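Long-range contacts in GTP cyclohydrolase 1 type 2 homolog (PDB 2YYB), which is of unknown function but belongs to the GTP cyclohydrolase I type 2/NIF3 family and probably binds two divalent metal cations: residues 153-159 and 202-208; 170-174 and 185-191; 9-13 and 224-229; 13-19 and 99-105. Residue numbers count along the deposited sequence, not the author numbering.

Contact 1 (153-159 and 202-208); sequences PLVHQGG and GLNVIYA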
# COMPACT_ATOMS: atom_id res chain seq x y z
N PRO A 153 -27.36 5.21 -31.30
CA PRO A 153 -26.08 4.88 -30.67
C PRO A 153 -24.87 4.90 -31.60
O PRO A 153 -25.01 4.97 -32.82
CB PRO A 153 -26.33 3.49 -30.09
CG PRO A 153 -27.24 2.89 -31.09
CD PRO A 153 -28.22 4.01 -31.39
N LEU A 154 -23.69 4.86 -31.00
CA LEU A 154 -22.44 4.84 -31.75
C LEU A 154 -22.11 3.36 -31.84
O LEU A 154 -22.19 2.63 -30.85
CB LEU A 154 -21.35 5.59 -30.99
CG LEU A 154 -19.93 5.55 -31.56
CD1 LEU A 154 -19.89 6.27 -32.89
CD2 LEU A 154 -18.96 6.19 -30.58
N VAL A 155 -21.76 2.92 -33.04
CA VAL A 155 -21.42 1.53 -33.23
C VAL A 155 -20.07 1.40 -33.88
O VAL A 155 -19.76 2.11 -34.84
CB VAL A 155 -22.54 0.80 -34.05
CG1 VAL A 155 -23.50 1.81 -34.64
CG2 VAL A 155 -21.92 -0.08 -35.14
N HIS A 156 -19.25 0.53 -33.30
CA HIS A 156 -17.91 0.24 -33.79
C HIS A 156 -17.90 -1.24 -34.18
O HIS A 156 -17.82 -2.12 -33.31
CB HIS A 156 -16.86 0.50 -32.70
CG HIS A 156 -16.55 1.96 -32.49
ND1 HIS A 156 -15.79 2.41 -31.44
CD2 HIS A 156 -16.88 3.05 -33.22
CE1 HIS A 156 -15.66 3.72 -31.53
NE2 HIS A 156 -16.31 4.14 -32.60
N GLN A 157 -17.99 -1.50 -35.47
CA GLN A 157 -18.00 -2.87 -35.95
C GLN A 157 -16.63 -3.33 -36.39
O GLN A 157 -16.13 -2.91 -37.42
CB GLN A 157 -18.97 -3.02 -37.12
CG GLN A 157 -18.94 -4.41 -37.72
CD GLN A 157 -19.78 -4.56 -38.97
OE1 GLN A 157 -19.78 -5.63 -39.57
NE2 GLN A 157 -20.50 -3.51 -39.36
N GLY A 158 -16.02 -4.20 -35.60
CA GLY A 158 -14.71 -4.69 -35.95
C GLY A 158 -14.85 -6.14 -36.35
O GLY A 158 -14.04 -6.68 -37.13
N GLY A 159 -15.90 -6.75 -35.81
CA GLY A 159 -16.21 -8.14 -36.09
C GLY A 159 -17.40 -8.30 -37.03
O GLY A 159 -17.62 -7.50 -37.94
N GLY A 202 -11.35 -7.45 -33.56
CA GLY A 202 -12.62 -7.77 -34.19
C GLY A 202 -13.81 -7.80 -33.26
O GLY A 202 -14.63 -8.73 -33.30
N LEU A 203 -13.93 -6.78 -32.42
CA LEU A 203 -15.03 -6.68 -31.48
C LEU A 203 -16.12 -5.78 -32.04
O LEU A 203 -15.85 -4.84 -32.78
CB LEU A 203 -14.53 -6.07 -30.17
CG LEU A 203 -14.47 -6.90 -28.89
CD1 LEU A 203 -13.85 -8.25 -29.14
CD2 LEU A 203 -13.66 -6.14 -27.86
N ASN A 204 -17.36 -6.10 -31.71
CA ASN A 204 -18.48 -5.29 -32.12
C ASN A 204 -18.82 -4.58 -30.83
O ASN A 204 -18.95 -5.23 -29.78
CB ASN A 204 -19.67 -6.16 -32.53
CG ASN A 204 -19.64 -6.57 -33.99
OD1 ASN A 204 -20.20 -7.61 -34.35
ND2 ASN A 204 -19.00 -5.75 -34.84
N VAL A 205 -18.93 -3.25 -30.88
CA VAL A 205 -19.25 -2.50 -29.68
C VAL A 205 -20.24 -1.41 -29.99
O VAL A 205 -20.08 -0.70 -30.98
CB VAL A 205 -18.00 -1.84 -29.04
CG1 VAL A 205 -18.40 -1.06 -27.79
CG2 VAL A 205 -16.97 -2.87 -28.71
N ILE A 206 -21.27 -1.29 -29.15
CA ILE A 206 -22.28 -0.25 -29.33
C ILE A 206 -22.28 0.63 -28.08
O ILE A 206 -22.46 0.12 -26.96
CB ILE A 206 -23.73 -0.83 -29.48
CG1 ILE A 206 -23.84 -1.79 -30.66
CG2 ILE A 206 -24.73 0.32 -29.65
CD1 ILE A 206 -23.80 -1.10 -31.99
N TYR A 207 -22.09 1.93 -28.27
CA TYR A 207 -22.09 2.91 -27.16
C TYR A 207 -23.42 3.64 -27.18
O TYR A 207 -23.67 4.45 -28.07
CB TYR A 207 -20.93 3.91 -27.31
CG TYR A 207 -19.58 3.25 -27.15
CD1 TYR A 207 -19.21 2.70 -25.92
CD2 TYR A 207 -18.71 3.10 -28.23
CE1 TYR A 207 -18.01 2.00 -25.78
CE2 TYR A 207 -17.49 2.41 -28.09
CZ TYR A 207 -17.16 1.86 -26.86
OH TYR A 207 -16.01 1.14 -26.71
N ALA A 208 -24.28 3.36 -26.20
CA ALA A 208 -25.60 3.98 -26.16
C ALA A 208 -25.80 5.13 -25.17
O ALA A 208 -26.94 5.53 -24.90
CB ALA A 208 -26.65 2.90 -25.93

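Contact 2 (170-174 and 185-191); sequences SGSGT and FVTGEPK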
# COMPACT_ATOMS: atom_id res chain seq x y z
N SER A 170 -23.67 -1.30 -18.61
CA SER A 170 -23.99 0.12 -18.71
C SER A 170 -22.98 1.06 -18.07
O SER A 170 -22.19 0.67 -17.22
CB SER A 170 -25.37 0.37 -18.09
OG SER A 170 -25.35 0.17 -16.69
N GLY A 171 -23.02 2.31 -18.50
CA GLY A 171 -22.11 3.32 -17.98
C GLY A 171 -20.77 3.28 -18.69
O GLY A 171 -20.71 3.37 -19.92
N SER A 172 -19.71 3.15 -17.92
CA SER A 172 -18.35 3.10 -18.45
C SER A 172 -17.79 1.69 -18.37
O SER A 172 -17.06 1.37 -17.43
CB SER A 172 -17.41 4.04 -17.67
OG SER A 172 -17.62 5.39 -18.03
N GLY A 173 -18.12 0.87 -19.35
CA GLY A 173 -17.64 -0.50 -19.32
C GLY A 173 -16.38 -0.77 -20.11
O GLY A 173 -15.82 -1.85 -20.01
N THR A 174 -15.92 0.21 -20.89
CA THR A 174 -14.72 0.01 -21.70
C THR A 174 -13.57 -0.65 -20.95
O THR A 174 -12.85 -1.46 -21.52
CB THR A 174 -14.19 1.31 -22.31
OG1 THR A 174 -14.06 2.30 -21.28
CG2 THR A 174 -15.11 1.80 -23.42
N PHE A 185 -20.81 -6.23 -27.68
CA PHE A 185 -20.63 -5.67 -26.35
C PHE A 185 -21.42 -4.37 -26.33
O PHE A 185 -21.27 -3.52 -27.22
CB PHE A 185 -19.16 -5.42 -26.07
CG PHE A 185 -18.89 -4.75 -24.74
CD1 PHE A 185 -19.30 -5.34 -23.55
CD2 PHE A 185 -18.18 -3.56 -24.67
CE1 PHE A 185 -19.01 -4.75 -22.32
CE2 PHE A 185 -17.89 -2.97 -23.45
CZ PHE A 185 -18.30 -3.56 -22.27
N VAL A 186 -22.27 -4.23 -25.32
CA VAL A 186 -23.10 -3.05 -25.16
C VAL A 186 -22.69 -2.30 -23.91
O VAL A 186 -22.61 -2.88 -22.83
CB VAL A 186 -24.57 -3.43 -24.99
CG1 VAL A 186 -25.42 -2.17 -24.85
CG2 VAL A 186 -25.02 -4.25 -26.19
N THR A 187 -22.44 -1.01 -24.04
CA THR A 187 -22.09 -0.20 -22.89
C THR A 187 -22.53 1.23 -23.19
O THR A 187 -23.14 1.49 -24.23
CB THR A 187 -20.57 -0.29 -22.55
OG1 THR A 187 -20.34 0.25 -21.24
CG2 THR A 187 -19.74 0.46 -23.56
N GLY A 188 -22.25 2.17 -22.29
CA GLY A 188 -22.69 3.52 -22.56
C GLY A 188 -21.67 4.53 -23.08
O GLY A 188 -21.89 5.14 -24.11
N GLU A 189 -20.56 4.69 -22.37
CA GLU A 189 -19.58 5.69 -22.75
C GLU A 189 -18.35 5.17 -23.49
O GLU A 189 -17.70 4.22 -23.04
CB GLU A 189 -19.14 6.46 -21.50
CG GLU A 189 -18.97 7.96 -21.73
CD GLU A 189 -18.95 8.78 -20.42
OE1 GLU A 189 -18.94 10.03 -20.49
OE2 GLU A 189 -18.94 8.17 -19.33
N PRO A 190 -18.03 5.79 -24.64
CA PRO A 190 -16.89 5.43 -25.49
C PRO A 190 -15.60 6.13 -25.04
O PRO A 190 -15.61 7.32 -24.69
CB PRO A 190 -17.34 5.91 -26.86
CG PRO A 190 -18.01 7.19 -26.52
CD PRO A 190 -18.87 6.78 -25.32
N LYS A 191 -14.49 5.41 -25.08
CA LYS A 191 -13.19 5.98 -24.70
C LYS A 191 -12.20 5.93 -25.87
O LYS A 191 -12.05 4.90 -26.52
CB LYS A 191 -12.61 5.22 -23.50
CG LYS A 191 -13.05 5.77 -22.15
CD LYS A 191 -12.62 4.87 -20.96
CE LYS A 191 -11.11 4.60 -20.90
NZ LYS A 191 -10.26 5.84 -20.94

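Contact 3 (9-13 and 224-229); sequences YLDAY and HLEARF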
# COMPACT_ATOMS: atom_id res chain seq x y z
N TYR A 9 -35.22 -2.20 3.92
CA TYR A 9 -35.64 -3.06 2.83
C TYR A 9 -34.68 -2.92 1.65
O TYR A 9 -34.13 -3.92 1.18
CB TYR A 9 -37.04 -2.71 2.35
CG TYR A 9 -37.48 -3.51 1.14
CD1 TYR A 9 -37.80 -4.87 1.26
CD2 TYR A 9 -37.59 -2.91 -0.12
CE1 TYR A 9 -38.24 -5.62 0.14
CE2 TYR A 9 -38.02 -3.65 -1.23
CZ TYR A 9 -38.34 -5.00 -1.09
OH TYR A 9 -38.79 -5.71 -2.18
N LEU A 10 -34.48 -1.69 1.18
CA LEU A 10 -33.58 -1.45 0.05
C LEU A 10 -32.18 -2.01 0.24
O LEU A 10 -31.64 -2.64 -0.66
CB LEU A 10 -33.52 0.04 -0.25
CG LEU A 10 -34.84 0.54 -0.83
CD1 LEU A 10 -34.77 2.04 -1.11
CD2 LEU A 10 -35.14 -0.23 -2.11
N ASP A 11 -31.59 -1.79 1.41
CA ASP A 11 -30.26 -2.32 1.65
C ASP A 11 -30.33 -3.85 1.52
O ASP A 11 -29.39 -4.49 1.04
CB ASP A 11 -29.79 -1.94 3.05
CG ASP A 11 -29.58 -0.44 3.21
OD1 ASP A 11 -29.48 0.02 4.36
OD2 ASP A 11 -29.49 0.28 2.20
N ALA A 12 -31.45 -4.42 1.93
CA ALA A 12 -31.63 -5.86 1.87
C ALA A 12 -31.82 -6.34 0.44
O ALA A 12 -31.07 -7.20 -0.04
CB ALA A 12 -32.83 -6.26 2.70
N TYR A 13 -32.81 -5.77 -0.22
CA TYR A 13 -33.17 -6.11 -1.59
C TYR A 13 -32.02 -5.98 -2.56
O TYR A 13 -31.87 -6.81 -3.46
CB TYR A 13 -34.33 -5.23 -2.06
CG TYR A 13 -34.84 -5.55 -3.45
CD1 TYR A 13 -35.45 -6.77 -3.73
CD2 TYR A 13 -34.72 -4.61 -4.47
CE1 TYR A 13 -35.94 -7.05 -5.01
CE2 TYR A 13 -35.20 -4.88 -5.75
CZ TYR A 13 -35.81 -6.09 -6.02
OH TYR A 13 -36.29 -6.33 -7.30
N HIS A 224 -40.77 -1.09 -8.53
CA HIS A 224 -40.79 -2.23 -7.64
C HIS A 224 -41.38 -1.79 -6.32
O HIS A 224 -42.29 -2.44 -5.79
CB HIS A 224 -39.38 -2.74 -7.44
CG HIS A 224 -39.26 -3.85 -6.44
ND1 HIS A 224 -39.98 -5.02 -6.54
CD2 HIS A 224 -38.45 -3.99 -5.37
CE1 HIS A 224 -39.61 -5.84 -5.57
NE2 HIS A 224 -38.68 -5.24 -4.84
N LEU A 225 -40.90 -0.68 -5.78
CA LEU A 225 -41.39 -0.20 -4.50
C LEU A 225 -42.87 0.18 -4.57
O LEU A 225 -43.55 0.13 -3.56
CB LEU A 225 -40.56 0.99 -4.00
CG LEU A 225 -39.07 0.79 -3.74
CD1 LEU A 225 -38.42 2.14 -3.46
CD2 LEU A 225 -38.84 -0.16 -2.58
N GLU A 226 -43.37 0.56 -5.73
CA GLU A 226 -44.79 0.92 -5.83
C GLU A 226 -45.66 -0.32 -5.89
O GLU A 226 -46.84 -0.29 -5.54
CB GLU A 226 -45.07 1.74 -7.08
CG GLU A 226 -46.54 2.07 -7.25
CD GLU A 226 -46.80 3.03 -8.40
OE1 GLU A 226 -47.80 3.78 -8.34
OE2 GLU A 226 -46.01 3.02 -9.38
N ALA A 227 -45.06 -1.42 -6.34
CA ALA A 227 -45.77 -2.67 -6.47
C ALA A 227 -45.87 -3.32 -5.11
O ALA A 227 -46.86 -3.96 -4.80
CB ALA A 227 -45.03 -3.60 -7.43
N ARG A 228 -44.84 -3.13 -4.30
CA ARG A 228 -44.82 -3.77 -3.00
C ARG A 228 -45.22 -2.89 -1.82
O ARG A 228 -45.50 -3.40 -0.73
CB ARG A 228 -43.43 -4.34 -2.76
CG ARG A 228 -43.26 -5.08 -1.48
CD ARG A 228 -41.80 -5.26 -1.18
NE ARG A 228 -41.57 -5.73 0.18
CZ ARG A 228 -41.54 -7.01 0.54
NH1 ARG A 228 -41.73 -7.97 -0.37
NH2 ARG A 228 -41.33 -7.33 1.81
N PHE A 229 -45.28 -1.57 -2.01
CA PHE A 229 -45.64 -0.67 -0.92
C PHE A 229 -46.61 0.40 -1.35
O PHE A 229 -46.99 1.25 -0.55
CB PHE A 229 -44.39 0.01 -0.37
CG PHE A 229 -43.40 -0.94 0.23
CD1 PHE A 229 -43.72 -1.68 1.36
CD2 PHE A 229 -42.13 -1.07 -0.33
CE1 PHE A 229 -42.80 -2.54 1.92
CE2 PHE A 229 -41.20 -1.93 0.23
CZ PHE A 229 -41.53 -2.67 1.36

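Contact 4 (13-19 and 99-105); sequences YLRIQDF and PLDAHEE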
# COMPACT_ATOMS: atom_id res chain seq x y z
N TYR A 13 -32.81 -5.77 -0.22
CA TYR A 13 -33.17 -6.11 -1.59
C TYR A 13 -32.02 -5.98 -2.56
O TYR A 13 -31.87 -6.81 -3.46
CB TYR A 13 -34.33 -5.23 -2.06
CG TYR A 13 -34.84 -5.55 -3.45
CD1 TYR A 13 -35.45 -6.77 -3.73
CD2 TYR A 13 -34.72 -4.61 -4.47
CE1 TYR A 13 -35.94 -7.05 -5.01
CE2 TYR A 13 -35.20 -4.88 -5.75
CZ TYR A 13 -35.81 -6.09 -6.02
OH TYR A 13 -36.29 -6.33 -7.30
N LEU A 14 -31.21 -4.94 -2.40
CA LEU A 14 -30.08 -4.70 -3.28
C LEU A 14 -28.84 -5.36 -2.69
O LEU A 14 -27.81 -5.45 -3.34
CB LEU A 14 -29.85 -3.19 -3.43
CG LEU A 14 -31.08 -2.40 -3.90
CD1 LEU A 14 -30.83 -0.92 -3.75
CD2 LEU A 14 -31.38 -2.74 -5.35
N ARG A 15 -28.99 -5.85 -1.46
CA ARG A 15 -27.90 -6.49 -0.72
C ARG A 15 -26.58 -5.78 -1.00
O ARG A 15 -25.65 -6.34 -1.56
CB ARG A 15 -27.82 -7.99 -1.06
CG ARG A 15 -27.94 -8.35 -2.53
CD ARG A 15 -28.38 -9.79 -2.69
NE ARG A 15 -29.02 -10.00 -3.99
CZ ARG A 15 -29.88 -10.98 -4.27
NH1 ARG A 15 -30.21 -11.88 -3.35
NH2 ARG A 15 -30.42 -11.05 -5.49
N ILE A 16 -26.53 -4.53 -0.56
CA ILE A 16 -25.36 -3.69 -0.75
C ILE A 16 -24.13 -4.14 0.03
O ILE A 16 -23.06 -3.56 -0.11
CB ILE A 16 -25.69 -2.24 -0.34
CG1 ILE A 16 -26.03 -2.18 1.16
CG2 ILE A 16 -26.88 -1.74 -1.16
CD1 ILE A 16 -26.14 -0.78 1.72
N GLN A 17 -24.28 -5.17 0.85
CA GLN A 17 -23.14 -5.67 1.62
C GLN A 17 -22.25 -6.54 0.74
O GLN A 17 -21.10 -6.83 1.08
CB GLN A 17 -23.61 -6.46 2.85
CG GLN A 17 -24.43 -7.71 2.53
CD GLN A 17 -25.86 -7.40 2.11
OE1 GLN A 17 -26.61 -8.30 1.72
NE2 GLN A 17 -26.25 -6.13 2.19
N ASP A 18 -22.79 -6.94 -0.41
CA ASP A 18 -22.06 -7.77 -1.35
C ASP A 18 -21.09 -6.99 -2.24
O ASP A 18 -20.31 -7.59 -2.98
CB ASP A 18 -23.04 -8.53 -2.24
CG ASP A 18 -23.76 -9.64 -1.50
OD1 ASP A 18 -24.59 -10.31 -2.14
OD2 ASP A 18 -23.51 -9.83 -0.29
N PHE A 19 -21.14 -5.66 -2.18
CA PHE A 19 -20.27 -4.84 -3.02
C PHE A 19 -19.45 -3.87 -2.17
O PHE A 19 -19.51 -2.66 -2.39
CB PHE A 19 -21.09 -4.05 -4.04
CG PHE A 19 -22.16 -4.86 -4.73
CD1 PHE A 19 -23.23 -5.39 -4.00
CD2 PHE A 19 -22.12 -5.07 -6.11
CE1 PHE A 19 -24.25 -6.10 -4.64
CE2 PHE A 19 -23.13 -5.78 -6.76
CZ PHE A 19 -24.20 -6.29 -6.02
N PRO A 99 -24.44 -2.09 -6.93
CA PRO A 99 -25.55 -3.00 -6.65
C PRO A 99 -26.79 -2.80 -7.51
O PRO A 99 -27.53 -3.75 -7.77
CB PRO A 99 -25.80 -2.80 -5.16
CG PRO A 99 -25.37 -1.40 -4.94
CD PRO A 99 -24.12 -1.29 -5.74
N LEU A 100 -27.03 -1.57 -7.96
CA LEU A 100 -28.19 -1.29 -8.80
C LEU A 100 -27.78 -1.68 -10.22
O LEU A 100 -28.63 -2.01 -11.05
CB LEU A 100 -28.55 0.20 -8.78
CG LEU A 100 -30.02 0.63 -8.96
CD1 LEU A 100 -30.06 2.06 -9.51
CD2 LEU A 100 -30.74 -0.31 -9.90
N ASP A 101 -26.48 -1.61 -10.49
CA ASP A 101 -25.96 -1.96 -11.80
C ASP A 101 -26.18 -3.48 -12.01
O ASP A 101 -26.78 -3.90 -13.00
CB ASP A 101 -24.46 -1.58 -11.89
CG ASP A 101 -24.23 -0.24 -12.61
OD1 ASP A 101 -23.25 0.48 -12.33
OD2 ASP A 101 -25.05 0.11 -13.48
N ALA A 102 -25.75 -4.27 -11.03
CA ALA A 102 -25.82 -5.73 -11.08
C ALA A 102 -27.13 -6.43 -10.80
O ALA A 102 -27.39 -7.49 -11.35
CB ALA A 102 -24.75 -6.31 -10.17
N HIS A 103 -27.96 -5.86 -9.93
CA HIS A 103 -29.21 -6.53 -9.58
C HIS A 103 -29.89 -7.23 -10.75
O HIS A 103 -30.14 -6.63 -11.80
CB HIS A 103 -30.19 -5.54 -8.96
CG HIS A 103 -31.23 -6.19 -8.11
ND1 HIS A 103 -31.02 -6.51 -6.79
CD2 HIS A 103 -32.47 -6.65 -8.42
CE1 HIS A 103 -32.08 -7.13 -6.31
NE2 HIS A 103 -32.97 -7.23 -7.28
N GLU A 104 -30.22 -8.52 -10.55
CA GLU A 104 -30.87 -9.36 -11.57
C GLU A 104 -32.35 -9.04 -11.83
O GLU A 104 -32.87 -9.37 -12.90
CB GLU A 104 -30.74 -10.85 -11.23
CG GLU A 104 -31.82 -11.41 -10.30
CD GLU A 104 -31.64 -11.00 -8.85
OE1 GLU A 104 -32.65 -10.95 -8.11
OE2 GLU A 104 -30.48 -10.72 -8.44
N GLU A 105 -33.03 -8.42 -10.87
CA GLU A 105 -34.45 -8.08 -11.02
C GLU A 105 -34.69 -6.67 -11.56
O GLU A 105 -35.46 -6.50 -12.50
CB GLU A 105 -35.18 -8.24 -9.68
CG GLU A 105 -35.71 -9.64 -9.42
CD GLU A 105 -36.80 -10.03 -10.40
OE1 GLU A 105 -37.28 -11.19 -10.34
OE2 GLU A 105 -37.19 -9.18 -11.25

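Contact 1 (153-159 and 202-208)
Gly-202 opens the second segment at positive phi. It is the C' residue of the Schellman motif that ends helix 195-200, and its CA lies 3.4 Å from the O of Gly-158. The chain then runs antiparallel to 153-159, as an edge pair of a mixed sheet. Leu-203 O accepts a bond from Gly-158 N (2.9 Å). Asn-204 faces Gln-157 in a non-hydrogen-bonded pair. Val-205 and His-156 form a hydrogen-bonded pair: His-156 N to Val-205 O is 2.8 Å and Val-205 N to His-156 O 2.9 Å. Ile-206 pairs with Val-155, and its CG2 meets Pro-153 CB at 3.6 Å. Tyr-207 N binds Leu-154 O at 2.7 Å, and Leu-154 N binds Tyr-207 O at 3.0 Å. The Tyr-207 and His-156 rings form an offset edge-to-face pair, with the Tyr-207 edge toward His-156. Ala-208 ends the segment beside Pro-153. Strand 204-207 lies between outer strand 154-157 and strand 184-187. Helix 195-200 packs on the His-156 and Val-205 face, and helix 141-147 on Pro-153 and Ile-206.

Contact 2 (170-174 and 185-191)
The loops that follow two neighbouring parallel strands, 166-169 and 184-187, meet here in the mixed four-stranded sheet. They lie beside the predicted metal site. Gly-171 has phi 83° and psi -125°, where a CB would jam against the preceding carbonyl. Its O accepts Glu-189 N at 2.8 Å and, weakly, Gly-188 N at 3.1 Å. Thr-187 is a t rotamer, with OG1 reaching back to the other loop. That oxygen accepts Gly-173 N and is also hydrogen-bonded to Val-169 O, so it ties the loop to the strand before it. A CB on Gly-173 would clash with the same OG1. Phe-185, also t, turns its ring edge to Gly-173 O, with CZ at 3.8 Å. Glu-189 has an extended side chain, with chi2 and chi3 near 180°. Its OE1 binds His-192 N of the second subunit, and its side chain also touches His-210, a predicted metal ligand. Ser-170 is p, and its CB points away from 185-191; its side chain touches Glu-214, another predicted ligand. Lys-191 curls, with chi3 and chi4 both p, and its NZ binds Ser-193. Thr-174 places CG2 3.6 Å from the O of Glu-189.

Contact 3 (9-13 and 224-229)
An aromatic cluster of Tyr-9, Tyr-13, His-224 and Phe-229 joins the end of helix 3-13 to the C-terminal part of helix 216-229. The contact lies away from the predicted metal site. The short helical segments cross at 117°, and their axes come no closer than 13.1 Å. Large side chains therefore bridge the gap. Tyr-9 is the knob of a knobs-into-holes contact. It sits among His-224, Leu-225, Arg-228 and Phe-229, and is the residue most covered by the other helix. Both tyrosines have chi1 near 180° and point toward helix 216-229, one helical turn apart. Tyr-13 makes an offset stack with the His-224 ring, with centroids 4.1 Å apart and planes at 22°. Phe-229 meets Tyr-9 edge-to-face: its CE2 lies 3.8 Å from Tyr-9 CD2, with planes at 89°. The Arg-228 guanidinium turns a face to Tyr-9 CE1. Beneath the rings, Leu-10 CD2 and Leu-225 CD2 touch at 3.7 Å, and Leu-225 CD2 also reaches Tyr-9 CE2 at 3.8 Å. Both leucines continue onto strand 60-63, at Phe-60 and Ile-62, so the two helices pack on the same sheet. The polar link is one hydrogen bond, Tyr-9 OH to His-224 NE2, 2.7 Å long.

Contact 4 (13-19 and 99-105)
Both segments leave a helix. Helix 3-13 closes in a Schellman motif with Arg-15, at phi 38°, as the C' residue. Its bonds run from Ile-16 N to Asp-11 O and from Arg-15 N to Ala-12 O. Helix 98-102 ends before His-103, whose N bonds Pro-99 O at 3.1 Å. The backbones come nearest at Leu-14 and Pro-99, with CA atoms 5.9 Å apart. Pro-99 is the apolar centre. Its CA lies over the Phe-19 ring, 3.7 Å from the centroid, as a CH-pi contact. Its CG meets Ile-16 CG2 at 4.1 Å, and its CB meets Leu-14 CB at 4.4 Å. Phe-19 CE2 also touches Ala-102 CB at 3.8 Å. On the other flank the His-103 ring meets the Tyr-13 ring obliquely, with centroids 4.4 Å apart. Arg-15 NH2 makes a salt bridge to Glu-104 OE2 at 3.0 Å; its hydrogen bond is weak. Asp-101, a predicted metal ligand, takes no part in the packing, but its helix does. The contact packs the turn after helix 3-13 against helix 98-102, and Tyr-13 extends it to helix 216-229 through its stack on His-224.

Along the chain, contact 3 spans the other three, joining residues near the two ends. Within that span contact 4 closes first, and contact 1 then encloses contact 2. Contacts 1 and 2 share the four-stranded sheet through neighbouring strands 204-207 and 184-187, with centres 10 Å apart. Contacts 3 and 4 share Tyr-13 at the end of helix 3-13, and their centres are 12 Å apart. Contacts 1 and 3 lie on opposite sides of the chain's centre, with centres 36 Å apart. Contacts 2 and 4, with centres 19 Å apart, touch where Ser-170 OG packs 3.2 Å from OD2 of Asp-101, a predicted metal ligand. The two contacts thus meet beside the predicted metal site.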